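Local atomic coordinates of type III restriction-modification enzyme EcoP15I Res subunit (Escherichia coli, PDB entry 4ZCF), a protein that provides the ATP-dependent motor and nuclease activities of a type III restriction enzyme that, with its Mod subunit, cleaves DNA 25-27 base pairs downstream of 5'-CAGCAG-3' sites. Residues M163-N175 with T202-L216. Sequence-based numbering, arbitrary orientation.
Sequences MPQAIHDFVEASN and TGLLDNQFNTPVDAL
Leu204 projects from the 202-211 loop onto helix 165-172, and each of its carbons finds a partner. CB sits beside both Glu172 OE2 and Val171 CG1; CG is near Met163 CE; CD1 meets Met163 SD at 3.8 Å, tip to tip; Leu204 CD2 lies at the edge of the His168 ring, near its plane, against His168 CD2. Methionine suits its place because its chain, bent at chi2 and chi3, can curl its sulfur between Leu204 and Pro212 CG. Ile167 sets CG2 against Pro212 CB and CG1 near Leu216 CD1. One turn on, Val171 forks: with CG1 anti to the backbone N (chi1 163°), that methyl faces Leu204 and Leu205 while CG2 reaches Ala215 CB at 3.9 Å, a small neighbour that leaves room for it. The helix segments run 25° from parallel, 10.2 Å apart, and Leu216 CD2 lies 3.7 Å from Phe170 CD2.

One hydrogen bond crosses the contact: Glu172 OE2 accepts from Leu205 N at 2.8 Å, on its syn side but 30° out of the carboxylate plane. An alanine here would remove that acceptor, probably leaving the Leu205 amide without its mate.

His168, its ND1 hydrogen-bonded to Asp169 OD1, lies about 3 Å from a bound manganese ion. The chemistry is thus mainly apolar, joining helix 165-172 to helix 212-217 and its preceding loop within the P-loop NTPase-type motor domain, with a single carboxylate gripping one backbone N-H.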
ATOM      1  N   MET C 163      10.002  -2.039   8.631  1.00 54.61           N
ATOM      2  CA  MET C 163       9.520  -3.298   9.199  1.00 55.69           C
ATOM      3  C   MET C 163       8.858  -4.119   8.045  1.00 60.58           C
ATOM      4  O   MET C 163       7.855  -3.641   7.489  1.00 61.06           O
ATOM      5  CB  MET C 163       8.539  -3.000  10.356  1.00 58.57           C
ATOM      6  CG  MET C 163       7.930  -4.234  11.014  1.00 63.27           C
ATOM      7  SD  MET C 163       9.127  -5.358  11.797  1.00 68.43           S
ATOM      8  CE  MET C 163       9.350  -4.562  13.425  1.00 64.56           C
ATOM      9  N   PRO C 164       9.427  -5.292   7.611  1.00 53.94           N
ATOM     10  CA  PRO C 164       8.820  -6.023   6.472  1.00 52.13           C
ATOM     11  C   PRO C 164       7.335  -6.332   6.684  1.00 55.12           C
ATOM     12  O   PRO C 164       6.979  -6.855   7.742  1.00 55.34           O
ATOM     13  CB  PRO C 164       9.687  -7.278   6.333  1.00 53.71           C
ATOM     14  CG  PRO C 164      10.937  -6.999   7.092  1.00 57.92           C
ATOM     15  CD  PRO C 164      10.614  -5.996   8.147  1.00 54.09           C
ATOM     16  N   GLN C 165       6.454  -5.925   5.729  1.00 50.39           N
ATOM     17  CA  GLN C 165       5.002  -6.088   5.893  1.00 49.17           C
ATOM     18  C   GLN C 165       4.499  -7.478   6.176  1.00 51.86           C
ATOM     19  O   GLN C 165       3.587  -7.622   6.990  1.00 51.05           O
ATOM     20  CB  GLN C 165       4.165  -5.344   4.853  1.00 49.90           C
ATOM     21  CG  GLN C 165       3.745  -3.958   5.347  1.00 59.86           C
ATOM     22  CD  GLN C 165       2.495  -3.891   6.217  1.00 67.64           C
ATOM     23  OE1 GLN C 165       1.427  -4.411   5.881  1.00 54.37           O
ATOM     24  NE2 GLN C 165       2.564  -3.104   7.284  1.00 64.13           N
ATOM     25  N   ALA C 166       5.114  -8.496   5.533  1.00 48.22           N
ATOM     26  CA  ALA C 166       4.811  -9.921   5.707  1.00 47.55           C
ATOM     27  C   ALA C 166       4.985 -10.318   7.187  1.00 50.99           C
ATOM     28  O   ALA C 166       4.052 -10.877   7.767  1.00 51.01           O
ATOM     29  CB  ALA C 166       5.724 -10.753   4.830  1.00 48.03           C
ATOM     30  N   ILE C 167       6.143  -9.950   7.804  1.00 46.10           N
ATOM     31  CA  ILE C 167       6.471 -10.197   9.217  1.00 45.96           C
ATOM     32  C   ILE C 167       5.483  -9.495  10.184  1.00 50.07           C
ATOM     33  O   ILE C 167       4.872 -10.171  11.018  1.00 49.89           O
ATOM     34  CB  ILE C 167       7.988  -9.979   9.529  1.00 49.03           C
ATOM     35  CG1 ILE C 167       8.835 -11.050   8.808  1.00 48.16           C
ATOM     36  CG2 ILE C 167       8.270 -10.017  11.063  1.00 51.09           C
ATOM     37  CD1 ILE C 167      10.050 -10.559   8.187  1.00 54.23           C
ATOM     38  N   HIS C 168       5.280  -8.164  10.024  1.00 46.91           N
ATOM     39  CA  HIS C 168       4.305  -7.395  10.807  1.00 46.15           C
ATOM     40  C   HIS C 168       2.952  -8.135  10.805  1.00 48.53           C
ATOM     41  O   HIS C 168       2.490  -8.529  11.866  1.00 49.10           O
ATOM     42  CB  HIS C 168       4.144  -5.957  10.256  1.00 47.17           C
ATOM     43  CG  HIS C 168       2.924  -5.259  10.790  1.00 51.04           C
ATOM     44  ND1 HIS C 168       1.772  -5.140  10.029  1.00 53.28           N
ATOM     45  CD2 HIS C 168       2.678  -4.767  12.027  1.00 52.41           C
ATOM     46  CE1 HIS C 168       0.882  -4.552  10.814  1.00 52.29           C
ATOM     47  NE2 HIS C 168       1.383  -4.309  12.026  1.00 52.34           N
ATOM     48  N   ASP C 169       2.377  -8.387   9.610  1.00 43.83           N
ATOM     49  CA  ASP C 169       1.097  -9.081   9.403  1.00 43.17           C
ATOM     50  C   ASP C 169       1.026 -10.496   9.963  1.00 49.51           C
ATOM     51  O   ASP C 169      -0.027 -10.884  10.450  1.00 50.92           O
ATOM     52  CB  ASP C 169       0.753  -9.132   7.909  1.00 44.00           C
ATOM     53  CG  ASP C 169       0.604  -7.792   7.205  1.00 46.66           C
ATOM     54  OD1 ASP C 169       0.517  -6.752   7.905  1.00 44.83           O
ATOM     55  OD2 ASP C 169       0.553  -7.786   5.960  1.00 52.50           O
ATOM     56  N   PHE C 170       2.112 -11.286   9.843  1.00 45.60           N
ATOM     57  CA  PHE C 170       2.144 -12.660  10.325  1.00 44.73           C
ATOM     58  C   PHE C 170       2.139 -12.663  11.854  1.00 48.28           C
ATOM     59  O   PHE C 170       1.343 -13.374  12.456  1.00 47.06           O
ATOM     60  CB  PHE C 170       3.358 -13.438   9.737  1.00 45.65           C
ATOM     61  CG  PHE C 170       3.601 -14.833  10.298  1.00 45.55           C
ATOM     62  CD1 PHE C 170       2.887 -15.926   9.825  1.00 46.52           C
ATOM     63  CD2 PHE C 170       4.573 -15.050  11.274  1.00 46.79           C
ATOM     64  CE1 PHE C 170       3.131 -17.210  10.322  1.00 47.49           C
ATOM     65  CE2 PHE C 170       4.829 -16.337  11.762  1.00 48.74           C
ATOM     66  CZ  PHE C 170       4.091 -17.405  11.298  1.00 46.95           C
ATOM     67  N   VAL C 171       3.026 -11.866  12.465  1.00 45.38           N
ATOM     68  CA  VAL C 171       3.151 -11.722  13.914  1.00 45.50           C
ATOM     69  C   VAL C 171       1.818 -11.174  14.512  1.00 52.53           C
ATOM     70  O   VAL C 171       1.268 -11.780  15.435  1.00 51.96           O
ATOM     71  CB  VAL C 171       4.405 -10.858  14.261  1.00 47.76           C
ATOM     72  CG1 VAL C 171       4.355 -10.328  15.690  1.00 47.81           C
ATOM     73  CG2 VAL C 171       5.692 -11.640  14.025  1.00 46.69           C
ATOM     74  N   GLU C 172       1.287 -10.079  13.922  1.00 50.83           N
ATOM     75  CA  GLU C 172       0.060  -9.387  14.325  1.00 51.52           C
ATOM     76  C   GLU C 172      -1.297 -10.092  14.091  1.00 57.08           C
ATOM     77  O   GLU C 172      -2.295  -9.688  14.704  1.00 56.74           O
ATOM     78  CB  GLU C 172       0.042  -7.949  13.771  1.00 52.86           C
ATOM     79  CG  GLU C 172       1.041  -7.006  14.429  1.00 64.01           C
ATOM     80  CD  GLU C 172       0.997  -6.878  15.943  1.00 83.84           C
ATOM     81  OE1 GLU C 172      -0.104  -6.974  16.534  1.00 87.87           O
ATOM     82  OE2 GLU C 172       2.076  -6.669  16.538  1.00 67.77           O
ATOM     83  N   ALA C 173      -1.339 -11.110  13.199  1.00 54.89           N
ATOM     84  CA  ALA C 173      -2.529 -11.895  12.836  1.00 54.89           C
ATOM     85  C   ALA C 173      -3.139 -12.641  14.024  1.00 61.86           C
ATOM     86  O   ALA C 173      -2.430 -13.306  14.775  1.00 61.60           O
ATOM     87  CB  ALA C 173      -2.191 -12.870  11.723  1.00 55.44           C
ATOM     88  N   SER C 174      -4.460 -12.510  14.189  1.00 61.28           N
ATOM     89  CA  SER C 174      -5.265 -13.077  15.280  1.00 61.54           C
ATOM     90  C   SER C 174      -5.589 -14.562  15.112  1.00 65.84           C
ATOM     91  O   SER C 174      -5.813 -15.018  13.988  1.00 65.73           O
ATOM     92  CB  SER C 174      -6.548 -12.264  15.459  1.00 64.69           C
ATOM     93  OG  SER C 174      -7.486 -12.900  16.312  1.00 74.81           O
ATOM     94  N   ASN C 175      -5.640 -15.295  16.250  1.00 62.31           N
ATOM     95  CA  ASN C 175      -5.957 -16.729  16.353  1.00 61.83           C
ATOM     96  C   ASN C 175      -7.464 -16.968  16.440  1.00 65.56           C
ATOM     97  O   ASN C 175      -7.915 -18.049  16.049  1.00 66.26           O
ATOM     98  CB  ASN C 175      -5.273 -17.345  17.572  1.00 62.46           C
ATOM     99  N   THR C 202       8.771   0.888  15.642  1.00 49.15           N
ATOM    100  CA  THR C 202       7.552   0.096  15.699  1.00 48.88           C
ATOM    101  C   THR C 202       7.709  -1.123  16.605  1.00 54.26           C
ATOM    102  O   THR C 202       8.725  -1.811  16.561  1.00 55.22           O
ATOM    103  CB  THR C 202       7.243  -0.344  14.247  1.00 58.15           C
ATOM    104  OG1 THR C 202       7.199   0.810  13.396  1.00 58.68           O
ATOM    105  CG2 THR C 202       5.963  -1.145  14.114  1.00 57.23           C
ATOM    106  N   GLY C 203       6.672  -1.412  17.372  1.00 50.55           N
ATOM    107  CA  GLY C 203       6.622  -2.582  18.234  1.00 50.00           C
ATOM    108  C   GLY C 203       5.563  -3.554  17.763  1.00 54.53           C
ATOM    109  O   GLY C 203       4.476  -3.139  17.343  1.00 54.30           O
ATOM    110  N   LEU C 204       5.901  -4.854  17.774  1.00 51.43           N
ATOM    111  CA  LEU C 204       5.008  -5.948  17.402  1.00 50.94           C
ATOM    112  C   LEU C 204       4.788  -6.817  18.643  1.00 54.62           C
ATOM    113  O   LEU C 204       5.570  -6.746  19.592  1.00 53.63           O
ATOM    114  CB  LEU C 204       5.579  -6.831  16.259  1.00 51.12           C
ATOM    115  CG  LEU C 204       6.092  -6.206  14.938  1.00 56.14           C
ATOM    116  CD1 LEU C 204       6.697  -7.279  14.047  1.00 56.11           C
ATOM    117  CD2 LEU C 204       4.983  -5.526  14.152  1.00 57.64           C
ATOM    118  N   LEU C 205       3.754  -7.672  18.605  1.00 51.46           N
ATOM    119  CA  LEU C 205       3.373  -8.599  19.665  1.00 50.98           C
ATOM    120  C   LEU C 205       3.125  -7.892  20.990  1.00 55.83           C
ATOM    121  O   LEU C 205       3.994  -7.874  21.872  1.00 55.10           O
ATOM    122  CB  LEU C 205       4.359  -9.779  19.795  1.00 50.48           C
ATOM    123  CG  LEU C 205       3.729 -11.146  19.616  1.00 54.64           C
ATOM    124  CD1 LEU C 205       4.694 -12.100  19.025  1.00 55.56           C
ATOM    125  CD2 LEU C 205       3.181 -11.686  20.906  1.00 54.96           C
ATOM    126  N   ASP C 206       1.927  -7.289  21.107  1.00 53.66           N
ATOM    127  CA  ASP C 206       1.486  -6.530  22.284  1.00 54.58           C
ATOM    128  C   ASP C 206       2.539  -5.443  22.619  1.00 59.63           C
ATOM    129  O   ASP C 206       2.942  -5.260  23.779  1.00 59.06           O
ATOM    130  CB  ASP C 206       1.155  -7.480  23.471  1.00 56.50           C
ATOM    131  CG  ASP C 206       0.578  -6.818  24.708  1.00 67.01           C
ATOM    132  OD1 ASP C 206      -0.053  -5.738  24.569  1.00 67.57           O
ATOM    133  OD2 ASP C 206       0.772  -7.365  25.820  1.00 71.90           O
ATOM    134  N   ASN C 207       3.008  -4.758  21.539  1.00 56.22           N
ATOM    135  CA  ASN C 207       4.008  -3.686  21.516  1.00 54.96           C
ATOM    136  C   ASN C 207       5.277  -4.003  22.327  1.00 57.88           C
ATOM    137  O   ASN C 207       5.741  -3.170  23.109  1.00 59.36           O
ATOM    138  CB  ASN C 207       3.364  -2.369  21.950  1.00 53.42           C
ATOM    139  CG  ASN C 207       4.214  -1.152  21.683  1.00 65.12           C
ATOM    140  OD1 ASN C 207       4.929  -1.062  20.684  1.00 60.21           O
ATOM    141  ND2 ASN C 207       4.174  -0.208  22.594  1.00 45.82           N
ATOM    142  N   GLN C 208       5.838  -5.206  22.149  1.00 51.98           N
ATOM    143  CA  GLN C 208       7.009  -5.630  22.921  1.00 50.86           C
ATOM    144  C   GLN C 208       8.318  -5.688  22.148  1.00 53.48           C
ATOM    145  O   GLN C 208       9.363  -5.363  22.716  1.00 53.49           O
ATOM    146  CB  GLN C 208       6.764  -7.009  23.554  1.00 52.00           C
ATOM    147  CG  GLN C 208       5.718  -7.086  24.664  1.00 63.51           C
ATOM    148  CD  GLN C 208       5.588  -8.527  25.124  1.00 89.35           C
ATOM    149  OE1 GLN C 208       5.276  -9.437  24.344  1.00 83.13           O
ATOM    150  NE2 GLN C 208       5.872  -8.781  26.395  1.00 87.50           N
ATOM    151  N   PHE C 209       8.273  -6.171  20.892  1.00 49.09           N
ATOM    152  CA  PHE C 209       9.446  -6.428  20.051  1.00 48.67           C
ATOM    153  C   PHE C 209       9.604  -5.463  18.895  1.00 54.64           C
ATOM    154  O   PHE C 209       8.691  -5.292  18.082  1.00 53.98           O
ATOM    155  CB  PHE C 209       9.489  -7.904  19.592  1.00 49.57           C
ATOM    156  CG  PHE C 209       9.183  -8.875  20.708  1.00 49.44           C
ATOM    157  CD1 PHE C 209      10.164  -9.236  21.626  1.00 51.35           C
ATOM    158  CD2 PHE C 209       7.895  -9.362  20.894  1.00 50.66           C
ATOM    159  CE1 PHE C 209       9.872 -10.108  22.683  1.00 51.71           C
ATOM    160  CE2 PHE C 209       7.597 -10.203  21.971  1.00 53.36           C
ATOM    161  CZ  PHE C 209       8.591 -10.579  22.853  1.00 50.70           C
ATOM    162  N   ASN C 210      10.784  -4.823  18.842  1.00 53.02           N
ATOM    163  CA  ASN C 210      11.150  -3.809  17.852  1.00 53.00           C
ATOM    164  C   ASN C 210      12.032  -4.383  16.748  1.00 57.14           C
ATOM    165  O   ASN C 210      12.342  -3.699  15.774  1.00 56.75           O
ATOM    166  CB  ASN C 210      11.781  -2.598  18.556  1.00 51.29           C
ATOM    167  CG  ASN C 210      11.034  -2.184  19.818  1.00 64.54           C
ATOM    168  OD1 ASN C 210      11.414  -2.538  20.933  1.00 55.27           O
ATOM    169  ND2 ASN C 210       9.931  -1.460  19.673  1.00 57.11           N
ATOM    170  N   THR C 211      12.333  -5.685  16.870  1.00 54.64           N
ATOM    171  CA  THR C 211      13.146  -6.517  15.982  1.00 54.48           C
ATOM    172  C   THR C 211      12.296  -7.639  15.325  1.00 58.38           C
ATOM    173  O   THR C 211      11.573  -8.333  16.047  1.00 58.12           O
ATOM    174  CB  THR C 211      14.350  -7.040  16.802  1.00 60.80           C
ATOM    175  OG1 THR C 211      15.383  -6.059  16.781  1.00 59.74           O
ATOM    176  CG2 THR C 211      14.896  -8.356  16.312  1.00 59.00           C
ATOM    177  N   PRO C 212      12.402  -7.859  13.981  1.00 54.83           N
ATOM    178  CA  PRO C 212      11.634  -8.947  13.338  1.00 53.97           C
ATOM    179  C   PRO C 212      11.905 -10.359  13.894  1.00 56.98           C
ATOM    180  O   PRO C 212      10.939 -11.095  14.125  1.00 55.09           O
ATOM    181  CB  PRO C 212      12.002  -8.810  11.854  1.00 55.81           C
ATOM    182  CG  PRO C 212      12.429  -7.369  11.697  1.00 60.11           C
ATOM    183  CD  PRO C 212      13.178  -7.101  12.977  1.00 56.20           C
ATOM    184  N   VAL C 213      13.196 -10.719  14.166  1.00 54.41           N
ATOM    185  CA  VAL C 213      13.567 -12.018  14.758  1.00 54.62           C
ATOM    186  C   VAL C 213      12.977 -12.259  16.167  1.00 58.11           C
ATOM    187  O   VAL C 213      12.453 -13.345  16.421  1.00 58.07           O
ATOM    188  CB  VAL C 213      15.064 -12.450  14.591  1.00 59.32           C
ATOM    189  CG1 VAL C 213      16.032 -11.487  15.277  1.00 59.36           C
ATOM    190  CG2 VAL C 213      15.301 -13.878  15.079  1.00 58.94           C
ATOM    191  N   ASP C 214      13.015 -11.238  17.057  1.00 54.84           N
ATOM    192  CA  ASP C 214      12.441 -11.308  18.420  1.00 54.05           C
ATOM    193  C   ASP C 214      10.910 -11.439  18.355  1.00 58.14           C
ATOM    194  O   ASP C 214      10.306 -12.119  19.196  1.00 58.65           O
ATOM    195  CB  ASP C 214      12.812 -10.066  19.246  1.00 55.26           C
ATOM    196  CG  ASP C 214      14.284  -9.899  19.561  1.00 64.03           C
ATOM    197  OD1 ASP C 214      15.002 -10.916  19.605  1.00 63.95           O
ATOM    198  OD2 ASP C 214      14.706  -8.752  19.823  1.00 72.14           O
ATOM    199  N   ALA C 215      10.290 -10.788  17.348  1.00 52.96           N
ATOM    200  CA  ALA C 215       8.852 -10.854  17.146  1.00 51.95           C
ATOM    201  C   ALA C 215       8.444 -12.257  16.667  1.00 54.98           C
ATOM    202  O   ALA C 215       7.436 -12.778  17.154  1.00 56.63           O
ATOM    203  CB  ALA C 215       8.417  -9.807  16.150  1.00 52.38           C
ATOM    204  N   LEU C 216       9.244 -12.883  15.755  1.00 46.82           N
ATOM    205  CA  LEU C 216       8.979 -14.225  15.223  1.00 43.87           C
ATOM    206  C   LEU C 216       9.265 -15.306  16.248  1.00 48.71           C
ATOM    207  O   LEU C 216       8.507 -16.275  16.340  1.00 47.97           O
ATOM    208  CB  LEU C 216       9.728 -14.493  13.917  1.00 42.87           C
ATOM    209  CG  LEU C 216       9.294 -13.671  12.688  1.00 45.44           C
ATOM    210  CD1 LEU C 216      10.423 -13.483  11.740  1.00 44.91           C
ATOM    211  CD2 LEU C 216       8.140 -14.302  11.976  1.00 45.56           C
TER